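Local atomic coordinates of fiber protein (Snake adenovirus 1, PDB entry 4D0U), a protein that probably forms the trimeric spikes at the capsid vertices and attaches the virion to a host receptor through its head domain. Residues 37-49 with 56-68. The protein carries 2 engineered substitutions. Numbering follows the deposited sequence. Where two conformers were deposited one is given.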
ATOM      1  N   PRO A  37      21.255   3.635 -10.943  1.00 51.56           N
ATOM      2  CA  PRO A  37      20.258   4.586 -11.450  1.00 52.88           C
ATOM      3  C   PRO A  37      18.850   4.370 -10.847  1.00 53.87           C
ATOM      4  O   PRO A  37      18.384   3.232 -10.719  1.00 56.33           O
ATOM      5  CB  PRO A  37      20.262   4.327 -12.964  1.00 51.89           C
ATOM      6  CG  PRO A  37      20.764   2.928 -13.116  1.00 50.28           C
ATOM      7  CD  PRO A  37      21.737   2.714 -11.990  1.00 50.34           C
ATOM      8  N   SER A  38      18.192   5.464 -10.471  1.00 51.20           N
ATOM      9  CA  SER A  38      16.853   5.408  -9.868  1.00 45.60           C
ATOM     10  C   SER A  38      15.763   5.458 -10.947  1.00 38.70           C
ATOM     11  O   SER A  38      15.946   6.082 -12.004  1.00 39.96           O
ATOM     12  CB  SER A  38      16.669   6.564  -8.866  1.00 47.45           C
ATOM     13  OG  SER A  38      15.441   6.460  -8.156  1.00 46.64           O
ATOM     14  N   LYS A  39      14.626   4.821 -10.674  1.00 29.79           N
ATOM     15  CA  LYS A  39      13.468   4.946 -11.569  1.00 24.43           C
ATOM     16  C   LYS A  39      12.538   6.089 -11.157  1.00 22.15           C
ATOM     17  O   LYS A  39      11.574   6.392 -11.870  1.00 20.58           O
ATOM     18  CB  LYS A  39      12.692   3.633 -11.640  1.00 22.00           C
ATOM     19  CG  LYS A  39      13.484   2.474 -12.242  1.00 21.88           C
ATOM     20  CD  LYS A  39      12.654   1.199 -12.266  1.00 20.45           C
ATOM     21  CE  LYS A  39      13.517  -0.025 -12.492  1.00 20.36           C
ATOM     22  NZ  LYS A  39      12.712  -1.233 -12.833  1.00 20.03           N
ATOM     23  N   THR A  40      12.861   6.722 -10.029  1.00 21.08           N
ATOM     24  CA  THR A  40      12.036   7.800  -9.478  1.00 21.61           C
ATOM     25  C   THR A  40      12.349   9.117 -10.162  1.00 22.87           C
ATOM     26  O   THR A  40      13.472   9.611 -10.075  1.00 24.50           O
ATOM     27  CB  THR A  40      12.226   7.916  -7.957  1.00 22.57           C
ATOM     28  OG1 THR A  40      11.860   6.667  -7.360  1.00 23.33           O
ATOM     29  CG2 THR A  40      11.341   8.995  -7.375  1.00 23.44           C
ATOM     30  N   SER A  41      11.357   9.674 -10.846  1.00 21.66           N
ATOM     31  CA  SER A  41      11.521  10.928 -11.600  1.00 22.49           C
ATOM     32  C   SER A  41      10.902  12.139 -10.887  1.00 23.58           C
ATOM     33  O   SER A  41      11.134  13.287 -11.272  1.00 23.85           O
ATOM     34  CB  SER A  41      10.909  10.784 -12.995  1.00 22.65           C
ATOM     35  OG  SER A  41       9.592  10.241 -12.945  1.00 24.56           O
ATOM     36  N   LEU A  42      10.076  11.883  -9.873  1.00 22.47           N
ATOM     37  CA  LEU A  42       9.516  12.948  -9.041  1.00 22.61           C
ATOM     38  C   LEU A  42       9.245  12.391  -7.657  1.00 21.41           C
ATOM     39  O   LEU A  42       8.680  11.303  -7.518  1.00 21.19           O
ATOM     40  CB  LEU A  42       8.218  13.504  -9.644  1.00 24.74           C
ATOM     41  CG  LEU A  42       7.515  14.498  -8.702  1.00 26.40           C
ATOM     42  CD1 LEU A  42       8.031  15.900  -8.959  1.00 28.13           C
ATOM     43  CD2 LEU A  42       6.005  14.454  -8.828  1.00 28.94           C
ATOM     44  N   ASP A  43       9.660  13.113  -6.623  1.00 21.85           N
ATOM     45  CA  ASP A  43       9.349  12.671  -5.278  1.00 23.59           C
ATOM     46  C   ASP A  43       9.239  13.847  -4.357  1.00 24.01           C
ATOM     47  O   ASP A  43      10.265  14.279  -3.822  1.00 26.02           O
ATOM     48  CB  ASP A  43      10.442  11.713  -4.769  1.00 25.50           C
ATOM     49  CG  ASP A  43       9.890  10.615  -3.907  1.00 28.74           C
ATOM     50  OD1 ASP A  43       8.657  10.597  -3.715  1.00 27.45           O
ATOM     51  OD2 ASP A  43      10.673   9.750  -3.429  1.00 31.44           O
ATOM     52  N   ILE A  44       8.023  14.365  -4.157  1.00 21.78           N
ATOM     53  CA  ILE A  44       7.836  15.562  -3.350  1.00 21.96           C
ATOM     54  C   ILE A  44       6.890  15.334  -2.180  1.00 20.62           C
ATOM     55  O   ILE A  44       6.064  14.431  -2.200  1.00 19.31           O
ATOM     56  CB  ILE A  44       7.303  16.733  -4.184  1.00 22.74           C
ATOM     57  CG1 ILE A  44       5.896  16.432  -4.717  1.00 22.61           C
ATOM     58  CG2 ILE A  44       8.318  17.115  -5.279  1.00 25.30           C
ATOM     59  CD1 ILE A  44       5.301  17.478  -5.618  1.00 23.74           C
ATOM     60  N   ALA A  45       7.003  16.189  -1.181  1.00 18.44           N
ATOM     61  CA  ALA A  45       6.308  15.967   0.059  1.00 17.42           C
ATOM     62  C   ALA A  45       5.964  17.316   0.647  1.00 17.29           C
ATOM     63  O   ALA A  45       6.744  18.282   0.532  1.00 16.85           O
ATOM     64  CB  ALA A  45       7.167  15.132   1.010  1.00 18.02           C
ATOM     65  N   GLU A  46       4.784  17.401   1.241  1.00 15.98           N
ATOM     66  CA  GLU A  46       4.345  18.620   1.884  1.00 17.26           C
ATOM     67  C   GLU A  46       3.294  18.353   2.940  1.00 17.95           C
ATOM     68  O   GLU A  46       2.572  17.364   2.868  1.00 16.33           O
ATOM     69  CB  GLU A  46       3.869  19.655   0.870  1.00 20.12           C
ATOM     70  CG  GLU A  46       2.587  19.399   0.134  1.00 20.71           C
ATOM     71  CD  GLU A  46       2.355  20.474  -0.940  1.00 21.75           C
ATOM     72  OE1 GLU A  46       3.135  20.443  -1.921  1.00 21.76           O
ATOM     73  OE2 GLU A  46       1.443  21.329  -0.820  1.00 20.71           O
ATOM     74  N   GLU A  47       3.194  19.265   3.896  1.00 17.44           N
ATOM     75  CA  GLU A  47       2.193  19.176   4.944  1.00 19.27           C
ATOM     76  C   GLU A  47       1.068  20.138   4.598  1.00 18.99           C
ATOM     77  O   GLU A  47       1.324  21.284   4.202  1.00 18.87           O
ATOM     78  CB  GLU A  47       2.832  19.571   6.275  0.50 21.17           C
ATOM     79  CG  GLU A  47       2.001  19.228   7.496  0.50 24.04           C
ATOM     80  CD  GLU A  47       2.133  17.772   7.889  0.50 25.91           C
ATOM     81  OE1 GLU A  47       3.092  17.110   7.431  0.50 27.47           O
ATOM     82  OE2 GLU A  47       1.276  17.285   8.651  0.50 27.40           O
ATOM     83  N   LEU A  48      -0.171  19.683   4.747  1.00 16.62           N
ATOM     84  CA  LEU A  48      -1.343  20.529   4.520  1.00 17.15           C
ATOM     85  C   LEU A  48      -2.118  20.606   5.827  1.00 17.39           C
ATOM     86  O   LEU A  48      -2.124  19.650   6.611  1.00 16.27           O
ATOM     87  CB  LEU A  48      -2.255  19.934   3.426  1.00 18.03           C
ATOM     88  CG  LEU A  48      -1.887  20.162   1.956  1.00 19.75           C
ATOM     89  CD1 LEU A  48      -0.626  19.437   1.566  1.00 23.18           C
ATOM     90  CD2 LEU A  48      -2.987  19.765   0.999  1.00 21.73           C
ATOM     91  N   GLN A  49      -2.788  21.730   6.067  1.00 16.75           N
ATOM     92  CA  GLN A  49      -3.537  21.876   7.289  1.00 18.70           C
ATOM     93  C   GLN A  49      -4.863  22.562   6.996  1.00 17.73           C
ATOM     94  O   GLN A  49      -4.898  23.533   6.248  1.00 18.21           O
ATOM     95  CB  GLN A  49      -2.716  22.704   8.270  1.00 23.60           C
ATOM     96  CG  GLN A  49      -3.242  22.655   9.687  1.00 32.04           C
ATOM     97  CD  GLN A  49      -2.202  23.091  10.707  1.00 38.82           C
ATOM     98  OE1 GLN A  49      -2.554  23.636  11.756  1.00 47.13           O
ATOM     99  NE2 GLN A  49      -0.921  22.843  10.415  1.00 40.31           N
ATOM    100  N   PHE A  56      -2.208  16.867   7.533  1.00 14.94           N
ATOM    101  CA  PHE A  56      -1.851  15.712   6.717  1.00 14.26           C
ATOM    102  C   PHE A  56      -0.491  15.948   6.115  1.00 14.39           C
ATOM    103  O   PHE A  56      -0.147  17.072   5.755  1.00 15.70           O
ATOM    104  CB  PHE A  56      -2.792  15.572   5.523  1.00 14.11           C
ATOM    105  CG  PHE A  56      -4.011  14.746   5.784  1.00 14.30           C
ATOM    106  CD1 PHE A  56      -5.091  15.277   6.493  1.00 15.56           C
ATOM    107  CD2 PHE A  56      -4.102  13.444   5.288  1.00 14.39           C
ATOM    108  CE1 PHE A  56      -6.232  14.518   6.730  1.00 14.81           C
ATOM    109  CE2 PHE A  56      -5.257  12.699   5.511  1.00 14.09           C
ATOM    110  CZ  PHE A  56      -6.314  13.229   6.236  1.00 14.00           C
ATOM    111  N   ALA A  57       0.248  14.868   5.926  1.00 12.87           N
ATOM    112  CA  ALA A  57       1.403  14.911   5.068  1.00 12.54           C
ATOM    113  C   ALA A  57       1.091  14.139   3.797  1.00 12.47           C
ATOM    114  O   ALA A  57       0.525  13.056   3.864  1.00 12.46           O
ATOM    115  CB  ALA A  57       2.573  14.275   5.789  1.00 12.90           C
ATOM    116  N   PHE A  58       1.438  14.710   2.645  1.00 12.30           N
ATOM    117  CA  PHE A  58       1.277  14.041   1.368  1.00 12.26           C
ATOM    118  C   PHE A  58       2.620  13.885   0.709  1.00 12.55           C
ATOM    119  O   PHE A  58       3.466  14.769   0.812  1.00 14.24           O
ATOM    120  CB  PHE A  58       0.338  14.832   0.462  1.00 12.97           C
ATOM    121  CG  PHE A  58      -1.101  14.736   0.887  1.00 14.25           C
ATOM    122  CD1 PHE A  58      -1.893  13.686   0.439  1.00 15.30           C
ATOM    123  CD2 PHE A  58      -1.638  15.659   1.792  1.00 16.47           C
ATOM    124  CE1 PHE A  58      -3.222  13.571   0.843  1.00 14.80           C
ATOM    125  CE2 PHE A  58      -2.962  15.544   2.195  1.00 15.77           C
ATOM    126  CZ  PHE A  58      -3.738  14.493   1.734  1.00 15.57           C
ATOM    127  N   GLN A  59       2.805  12.762   0.034  1.00 12.07           N
ATOM    128  CA  GLN A  59       3.962  12.562  -0.864  1.00 12.24           C
ATOM    129  C   GLN A  59       3.459  12.214  -2.232  1.00 12.44           C
ATOM    130  O   GLN A  59       2.556  11.387  -2.371  1.00 12.21           O
ATOM    131  CB  GLN A  59       4.863  11.462  -0.313  1.00 12.72           C
ATOM    132  CG  GLN A  59       5.914  10.965  -1.303  1.00 14.27           C
ATOM    133  CD  GLN A  59       6.547   9.665  -0.852  1.00 15.98           C
ATOM    134  OE1 GLN A  59       6.099   9.058   0.119  1.00 17.35           O
ATOM    135  NE2 GLN A  59       7.588   9.236  -1.553  1.00 18.04           N
ATOM    136  N   ALA A  60       3.989  12.876  -3.265  1.00 11.86           N
ATOM    137  CA  ALA A  60       3.614  12.576  -4.655  1.00 12.27           C
ATOM    138  C   ALA A  60       4.844  12.013  -5.325  1.00 13.19           C
ATOM    139  O   ALA A  60       5.918  12.634  -5.285  1.00 14.30           O
ATOM    140  CB  ALA A  60       3.148  13.848  -5.383  1.00 12.53           C
ATOM    141  N   ARG A  61       4.718  10.815  -5.875  1.00 12.63           N
ATOM    142  CA  ARG A  61       5.873  10.145  -6.488  1.00 13.90           C
ATOM    143  C   ARG A  61       5.554   9.721  -7.915  1.00 14.66           C
ATOM    144  O   ARG A  61       4.495   9.183  -8.204  1.00 14.48           O
ATOM    145  CB  ARG A  61       6.298   8.933  -5.645  1.00 15.58           C
ATOM    146  CG  ARG A  61       7.450   8.129  -6.241  1.00 19.56           C
ATOM    147  CD  ARG A  61       7.719   6.909  -5.386  1.00 23.41           C
ATOM    148  NE  ARG A  61       8.501   7.265  -4.210  1.00 31.30           N
ATOM    149  CZ  ARG A  61       8.638   6.496  -3.121  1.00 34.85           C
ATOM    150  NH1 ARG A  61       8.026   5.304  -3.027  1.00 34.14           N
ATOM    151  NH2 ARG A  61       9.394   6.933  -2.117  1.00 35.40           N
ATOM    152  N   GLU A  62       6.498   9.958  -8.822  1.00 14.48           N
ATOM    153  CA  GLU A  62       6.407   9.412 -10.179  1.00 14.91           C
ATOM    154  C   GLU A  62       7.569   8.430 -10.396  1.00 14.92           C
ATOM    155  O   GLU A  62       8.713   8.754 -10.066  1.00 15.70           O
ATOM    156  CB  GLU A  62       6.494  10.549 -11.181  1.00 16.45           C
ATOM    157  CG  GLU A  62       6.270  10.067 -12.600  1.00 19.42           C
ATOM    158  CD  GLU A  62       6.379  11.171 -13.610  1.00 22.45           C
ATOM    159  OE1 GLU A  62       7.520  11.622 -13.888  1.00 27.29           O
ATOM    160  OE2 GLU A  62       5.328  11.602 -14.107  1.00 25.42           O
ATOM    161  N   GLU A  63       7.256   7.232 -10.895  1.00 14.45           N
ATOM    162  CA  GLU A  63       8.259   6.224 -11.209  1.00 15.70           C
ATOM    163  C   GLU A  63       8.154   5.817 -12.663  1.00 16.64           C
ATOM    164  O   GLU A  63       7.073   5.496 -13.158  1.00 15.68           O
ATOM    165  CB  GLU A  63       8.124   4.983 -10.309  1.00 16.95           C
ATOM    166  CG  GLU A  63       8.339   5.313  -8.842  1.00 18.89           C
ATOM    167  CD  GLU A  63       7.819   4.211  -7.922  1.00 20.97           C
ATOM    168  OE1 GLU A  63       8.515   3.178  -7.820  1.00 21.36           O
ATOM    169  OE2 GLU A  63       6.750   4.395  -7.292  1.00 19.21           O
ATOM    170  N   GLU A  64       9.304   5.844 -13.344  1.00 19.00           N
ATOM    171  CA  GLU A  64       9.353   5.472 -14.746  1.00 22.27           C
ATOM    172  C   GLU A  64       9.753   3.999 -14.838  1.00 21.97           C
ATOM    173  O   GLU A  64      10.871   3.622 -14.446  1.00 23.81           O
ATOM    174  CB  GLU A  64      10.318   6.401 -15.497  1.00 25.35           C
ATOM    175  CG  GLU A  64       9.681   7.772 -15.733  1.00 32.61           C
ATOM    176  CD  GLU A  64      10.663   8.867 -16.102  1.00 41.39           C
ATOM    177  OE1 GLU A  64      11.885   8.595 -16.216  1.00 44.65           O
ATOM    178  OE2 GLU A  64      10.200  10.017 -16.284  1.00 47.44           O
ATOM    179  N   LEU A  65       8.803   3.189 -15.308  0.50 21.32           N
ATOM    180  CA  LEU A  65       8.940   1.740 -15.446  0.50 21.96           C
ATOM    181  C   LEU A  65       8.835   1.384 -16.930  0.50 22.58           C
ATOM    182  O   LEU A  65       8.071   0.500 -17.331  0.50 24.08           O
ATOM    183  CB  LEU A  65       7.845   1.011 -14.651  0.50 21.13           C
ATOM    184  CG  LEU A  65       7.339   1.654 -13.349  0.50 20.37           C
ATOM    185  CD1 LEU A  65       5.988   1.074 -12.988  0.50 20.31           C
ATOM    186  CD2 LEU A  65       8.319   1.444 -12.206  0.50 20.43           C
ATOM    187  N   GLY A  66       9.599   2.089 -17.752  1.00 22.55           N
ATOM    188  CA  GLY A  66       9.788   1.661 -19.140  1.00 22.84           C
ATOM    189  C   GLY A  66       8.652   2.165 -19.981  1.00 22.78           C
ATOM    190  O   GLY A  66       8.468   3.375 -20.082  1.00 23.58           O
ATOM    191  N   ALA A  67       7.868   1.256 -20.564  1.00 23.39           N
ATOM    192  CA  ALA A  67       6.682   1.666 -21.313  1.00 23.11           C
ATOM    193  C   ALA A  67       5.602   2.270 -20.414  1.00 21.52           C
ATOM    194  O   ALA A  67       4.735   3.003 -20.898  1.00 23.38           O
ATOM    195  CB  ALA A  67       6.111   0.509 -22.119  1.00 24.11           C
ATOM    196  N   PHE A  68       5.662   1.944 -19.122  1.00 20.39           N
ATOM    197  CA  PHE A  68       4.661   2.453 -18.170  1.00 18.07           C
ATOM    198  C   PHE A  68       5.258   3.417 -17.181  1.00 17.57           C
ATOM    199  O   PHE A  68       6.438   3.331 -16.835  1.00 18.78           O
ATOM    200  CB  PHE A  68       3.990   1.315 -17.393  1.00 17.83           C
ATOM    201  CG  PHE A  68       3.028   0.538 -18.213  1.00 17.86           C
ATOM    202  CD1 PHE A  68       3.501  -0.415 -19.121  1.00 18.46           C
ATOM    203  CD2 PHE A  68       1.651   0.760 -18.114  1.00 19.03           C
ATOM    204  CE1 PHE A  68       2.622  -1.140 -19.906  1.00 20.10           C
ATOM    205  CE2 PHE A  68       0.765   0.033 -18.904  1.00 20.18           C
ATOM    206  CZ  PHE A  68       1.257  -0.920 -19.799  1.00 20.45           C
TER
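Asp43 and Arg61 lie side by side in a non-hydrogen-bonded pair of the antiparallel hairpin formed by strands 40-49 and 55-65, at one margin of the head domain's four-stranded sheet. Followed outward, Arg61 CB sits 3.5 Å from Asp43 OD1, CG packs 3.6 Å from Leu42 O, and CD passes Asp43 OD1 loosely at 4.2 Å. CG is anti to the backbone N (chi1 177°), and the chain then bends at chi3, bringing the guanidinium edge to the carboxylate, with the planes 61° apart. NE makes weak bonds to both Asp43 oxygens, and Arg61 NH2 reaches Asp43 OD2 at 3.4 Å, a long salt bridge. Gln59 NE2 donates to Asp43 OD1 at 2.8 Å, nearly straight (174°), from the syn side, somewhat out of the carboxylate plane. The stronger partner of Arg61 NH2 is Glu63 of a neighbouring subunit, a salt bridge, and Asp43 OD2 forms another with Lys39 of that same subunit. Further along, Ser41 N and, weakly, Leu42 N both bond Glu62 O in a classic beta bulge, and Ser41 OG donates to the anti lone pair of Glu62 OE1 at 2.7 Å. Bonded within the hairpin and across the trimer interface, the Asp43 carboxylate is probably stabilised in ionised form by the surrounding cations.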